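Putative ABC transporter, periplasmic binding protein, amino acid (Neisseria gonorrhoeae, PDB 2YJP) binds L-cysteine and probably serves as the periplasmic solute receptor of an amino-acid ABC transporter. Local coordinates at residues L146-D158 with L216-I230. The protein carries 1 engineered substitution. Residues are numbered along the deposited sequence; the frame is centred on the assembly and turned at random.
Sequences LGVVSPKNKPITD and LWAWAKENPNFEVAI. With ZN (zinc ion), chain F; EDO (1,2-ethanediol), chain K.
Asn225 O is gripped by two donors where strands 142-151 and 226-230 meet the turn from Asn223 to Phe226: Lys152 N, at 2.8 Å and nearly straight (165°) though tilted from the carbonyl plane, and a water shared with Asn153 N. The extended chain of Lys152 runs on along that turn, and its NZ makes a weak bond to Pro224 O. Further in, Ser150 and Glu227 form a hydrogen-bonded pair, with Glu227 N 3.0 Å from Ser150 O. Beyond it Ala229 and Ile230 both face Val148, a classic beta bulge: Val148 N donates to Ile230 O, in the carbonyl plane, at 2.7 Å, while the return bond is weak. Val148 and Ile230 lie side by side, CB to CB 3.8 Å, and Ile230 CG1 reaches the backbone of Ile156 and Thr157. Ser150 OG accepts Ile156 N at 2.8 Å, which ties the returning loop to its own strand. With CG1 between the backbone N and the carbonyl carbon (chi1 69°), Val149 has CG2 anti to N and lays that methyl against Glu227 O and Phe226 CB and at the edge of the Trp219 ring; its CG1 meets Leu216 CD2 at 3.9 Å. Pro151 slants across Phe226, CB 3.9 Å from CE1, and Trp219 CH2 lies over one face of the Phe226 ring, toward its rim. Strand 226-230 and the preceding helix 213-222 thus pack on strand 142-151 in the mixed-sheet lobe of the type II periplasmic-binding-protein fold, beside strand 208-212 and helix 194-202, whose Leu201 touches Val149, Trp219 and Phe226.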
# COMPACT_ATOMS: atom_id res chain seq x y z
N LEU A 146 -1.18 6.29 9.69
CA LEU A 146 -2.17 7.08 9.02
C LEU A 146 -1.99 8.57 9.27
O LEU A 146 -1.45 9.02 10.31
CB LEU A 146 -3.58 6.64 9.44
CG LEU A 146 -3.93 5.14 9.19
CD1 LEU A 146 -5.29 4.77 9.82
CD2 LEU A 146 -3.81 4.82 7.67
N GLY A 147 -2.48 9.37 8.33
CA GLY A 147 -2.49 10.82 8.47
C GLY A 147 -3.73 11.37 7.84
O GLY A 147 -4.53 10.64 7.30
N VAL A 148 -3.94 12.66 7.96
CA VAL A 148 -5.11 13.29 7.32
C VAL A 148 -4.69 14.50 6.50
O VAL A 148 -3.94 15.34 7.02
CB VAL A 148 -6.14 13.75 8.40
CG1 VAL A 148 -7.36 14.43 7.71
CG2 VAL A 148 -6.53 12.55 9.24
N VAL A 149 -5.17 14.59 5.24
CA VAL A 149 -4.82 15.74 4.40
C VAL A 149 -6.06 16.62 4.17
O VAL A 149 -7.20 16.08 4.07
CB VAL A 149 -4.17 15.34 3.09
CG1 VAL A 149 -5.20 14.60 2.07
CG2 VAL A 149 -3.51 16.56 2.43
N SER A 150 -5.83 17.96 4.12
CA SER A 150 -6.90 18.93 3.97
C SER A 150 -6.41 20.19 3.26
O SER A 150 -5.20 20.47 3.23
CB SER A 150 -7.46 19.30 5.37
OG SER A 150 -6.41 19.78 6.23
N PRO A 151 -7.33 20.99 2.71
CA PRO A 151 -6.81 22.20 2.04
C PRO A 151 -6.11 23.15 3.03
O PRO A 151 -6.57 23.29 4.17
CB PRO A 151 -8.09 22.86 1.43
CG PRO A 151 -9.27 22.24 2.15
CD PRO A 151 -8.79 20.85 2.58
N LYS A 152 -5.01 23.78 2.60
CA LYS A 152 -4.30 24.79 3.40
C LYS A 152 -5.19 25.95 3.85
O LYS A 152 -4.88 26.63 4.85
CB LYS A 152 -3.09 25.35 2.64
CG LYS A 152 -1.98 24.26 2.41
CD LYS A 152 -0.75 24.89 1.76
CE LYS A 152 0.29 23.84 1.64
NZ LYS A 152 1.44 24.35 0.93
N ASN A 153 -6.28 26.22 3.13
CA ASN A 153 -7.12 27.34 3.52
C ASN A 153 -8.18 26.97 4.58
O ASN A 153 -8.84 27.83 5.11
CB ASN A 153 -7.69 28.12 2.32
CG ASN A 153 -8.71 27.32 1.48
OD1 ASN A 153 -9.10 26.19 1.79
ND2 ASN A 153 -9.12 27.92 0.39
N LYS A 154 -8.26 25.69 4.91
CA LYS A 154 -9.21 25.22 5.93
C LYS A 154 -8.61 23.92 6.53
O LYS A 154 -9.16 22.81 6.33
CB LYS A 154 -10.57 24.97 5.23
CG LYS A 154 -11.82 24.80 6.12
CD LYS A 154 -12.17 26.04 7.01
CE LYS A 154 -13.66 26.08 7.45
NZ LYS A 154 -13.96 27.45 8.03
N PRO A 155 -7.45 24.04 7.17
CA PRO A 155 -6.78 22.80 7.61
C PRO A 155 -7.60 22.05 8.67
O PRO A 155 -8.23 22.68 9.56
CB PRO A 155 -5.45 23.30 8.23
CG PRO A 155 -5.65 24.87 8.46
CD PRO A 155 -6.77 25.29 7.59
N ILE A 156 -7.58 20.73 8.61
CA ILE A 156 -8.18 19.97 9.66
C ILE A 156 -7.07 19.34 10.53
O ILE A 156 -6.19 18.58 10.01
CB ILE A 156 -9.03 18.86 9.02
CG1 ILE A 156 -10.15 19.45 8.15
CG2 ILE A 156 -9.55 17.87 10.10
CD1 ILE A 156 -11.22 20.36 8.94
N THR A 157 -7.14 19.63 11.83
CA THR A 157 -6.13 19.18 12.80
C THR A 157 -6.80 18.42 13.93
O THR A 157 -6.13 17.77 14.71
CB THR A 157 -5.32 20.35 13.40
OG1 THR A 157 -6.22 21.35 13.95
CG2 THR A 157 -4.37 21.02 12.32
N ASP A 158 -8.12 18.53 14.09
CA ASP A 158 -8.71 17.69 15.11
C ASP A 158 -10.09 17.11 14.71
O ASP A 158 -10.74 17.61 13.79
CB ASP A 158 -8.75 18.44 16.44
CG ASP A 158 -9.79 19.53 16.44
OD1 ASP A 158 -10.83 19.45 15.95
OD2 ASP A 158 -9.76 20.58 16.93
N LEU A 216 0.08 10.37 1.60
CA LEU A 216 -0.41 11.77 1.67
C LEU A 216 0.72 12.79 1.49
O LEU A 216 0.55 13.81 0.83
CB LEU A 216 -1.12 12.02 2.99
CG LEU A 216 -2.38 11.20 3.32
CD1 LEU A 216 -3.03 11.80 4.61
CD2 LEU A 216 -3.37 11.19 2.16
N TRP A 217 1.90 12.50 2.07
CA TRP A 217 3.05 13.35 1.82
C TRP A 217 3.40 13.39 0.31
O TRP A 217 3.74 14.45 -0.21
CB TRP A 217 4.28 12.93 2.64
CG TRP A 217 4.06 12.98 4.18
CD1 TRP A 217 3.35 13.93 4.90
CD2 TRP A 217 4.63 12.10 5.16
NE1 TRP A 217 3.42 13.67 6.25
CE2 TRP A 217 4.18 12.54 6.45
CE3 TRP A 217 5.43 10.96 5.09
CZ2 TRP A 217 4.54 11.88 7.66
CZ3 TRP A 217 5.79 10.30 6.30
CH2 TRP A 217 5.34 10.76 7.56
N ALA A 218 3.30 12.25 -0.36
CA ALA A 218 3.74 12.16 -1.78
C ALA A 218 2.74 12.88 -2.67
O ALA A 218 3.12 13.58 -3.65
CB ALA A 218 3.87 10.69 -2.22
N TRP A 219 1.46 12.72 -2.33
CA TRP A 219 0.41 13.39 -3.05
C TRP A 219 0.47 14.93 -2.83
O TRP A 219 0.35 15.68 -3.79
CB TRP A 219 -0.94 12.82 -2.66
CG TRP A 219 -2.06 13.41 -3.46
CD1 TRP A 219 -2.43 13.05 -4.71
CD2 TRP A 219 -2.91 14.49 -3.07
NE1 TRP A 219 -3.51 13.82 -5.12
CE2 TRP A 219 -3.82 14.71 -4.13
CE3 TRP A 219 -3.03 15.25 -1.90
CZ2 TRP A 219 -4.81 15.73 -4.08
CZ3 TRP A 219 -4.06 16.22 -1.83
CH2 TRP A 219 -4.91 16.46 -2.93
N ALA A 220 0.64 15.39 -1.59
CA ALA A 220 0.61 16.83 -1.27
C ALA A 220 1.77 17.59 -1.91
O ALA A 220 1.66 18.79 -2.27
CB ALA A 220 0.62 17.03 0.30
N LYS A 221 2.88 16.88 -2.11
CA LYS A 221 4.03 17.39 -2.81
C LYS A 221 3.64 17.90 -4.23
O LYS A 221 4.18 18.92 -4.70
CB LYS A 221 5.11 16.28 -2.88
CG LYS A 221 6.48 16.83 -3.38
CD LYS A 221 7.48 15.75 -3.77
CE LYS A 221 8.80 16.39 -4.19
NZ LYS A 221 9.89 15.37 -4.46
N GLU A 222 2.76 17.17 -4.92
CA GLU A 222 2.35 17.56 -6.24
C GLU A 222 1.04 18.33 -6.20
O GLU A 222 0.60 18.77 -7.22
CB GLU A 222 2.21 16.32 -7.20
CG GLU A 222 3.48 15.47 -7.32
CD GLU A 222 4.71 16.20 -7.85
OE1 GLU A 222 4.66 17.27 -8.50
OE2 GLU A 222 5.80 15.69 -7.63
N ASN A 223 0.43 18.48 -5.03
CA ASN A 223 -0.81 19.25 -4.86
C ASN A 223 -0.71 20.24 -3.72
O ASN A 223 -1.30 20.03 -2.66
CB ASN A 223 -1.97 18.29 -4.61
CG ASN A 223 -2.23 17.39 -5.82
OD1 ASN A 223 -3.07 17.69 -6.71
ND2 ASN A 223 -1.48 16.29 -5.89
N PRO A 224 0.02 21.35 -3.96
CA PRO A 224 0.43 22.20 -2.85
C PRO A 224 -0.66 23.11 -2.25
O PRO A 224 -0.39 23.82 -1.33
CB PRO A 224 1.61 22.99 -3.43
CG PRO A 224 1.23 23.12 -4.92
CD PRO A 224 0.59 21.79 -5.25
N ASN A 225 -1.90 23.04 -2.72
CA ASN A 225 -2.98 23.71 -1.98
C ASN A 225 -3.50 22.86 -0.82
O ASN A 225 -4.42 23.26 -0.07
CB ASN A 225 -4.10 24.14 -2.94
CG ASN A 225 -3.73 25.38 -3.77
OD1 ASN A 225 -2.81 26.13 -3.43
ND2 ASN A 225 -4.44 25.60 -4.83
N PHE A 226 -2.91 21.67 -0.68
CA PHE A 226 -3.20 20.78 0.42
C PHE A 226 -2.01 20.57 1.34
O PHE A 226 -0.84 20.66 0.90
CB PHE A 226 -3.72 19.47 -0.13
CG PHE A 226 -5.01 19.66 -0.90
CD1 PHE A 226 -6.24 19.63 -0.22
CD2 PHE A 226 -4.97 19.96 -2.27
CE1 PHE A 226 -7.45 19.87 -0.91
CE2 PHE A 226 -6.16 20.21 -2.99
CZ PHE A 226 -7.43 20.16 -2.32
N GLU A 227 -2.30 20.36 2.62
CA GLU A 227 -1.25 19.96 3.55
C GLU A 227 -1.68 18.77 4.39
O GLU A 227 -2.89 18.58 4.69
CB GLU A 227 -0.80 21.13 4.44
CG GLU A 227 -1.84 21.68 5.41
CD GLU A 227 -1.36 22.91 6.16
OE1 GLU A 227 -0.33 23.53 5.82
OE2 GLU A 227 -1.99 23.36 7.11
N VAL A 228 -0.68 17.97 4.78
CA VAL A 228 -0.95 16.87 5.70
C VAL A 228 -0.91 17.43 7.14
O VAL A 228 0.08 17.33 7.86
CB VAL A 228 -0.05 15.69 5.42
CG1 VAL A 228 -0.55 14.48 6.24
CG2 VAL A 228 0.02 15.37 3.85
N ALA A 229 -2.01 18.06 7.54
CA ALA A 229 -2.07 18.81 8.82
C ALA A 229 -2.23 17.93 10.05
O ALA A 229 -1.98 18.40 11.15
CB ALA A 229 -3.12 19.87 8.78
N ILE A 230 -2.67 16.69 9.85
CA ILE A 230 -2.46 15.61 10.83
C ILE A 230 -1.49 14.56 10.28
O ILE A 230 -1.92 13.75 9.47
CB ILE A 230 -3.82 14.89 11.19
CG1 ILE A 230 -4.83 15.92 11.68
CG2 ILE A 230 -3.60 13.80 12.26
CD1 ILE A 230 -6.24 15.40 11.85
ZN ZN F . 6.86 17.34 -8.93
C1 EDO K . -8.86 22.79 -6.61
O1 EDO K . -9.13 22.07 -5.37
C2 EDO K . -7.95 23.98 -6.31
O2 EDO K . -7.09 23.77 -5.16
O HOH W 1 -2.88 25.67 6.24
O HOH W 2 -6.05 25.75 -0.09
O HOH W 3 8.59 16.30 -8.18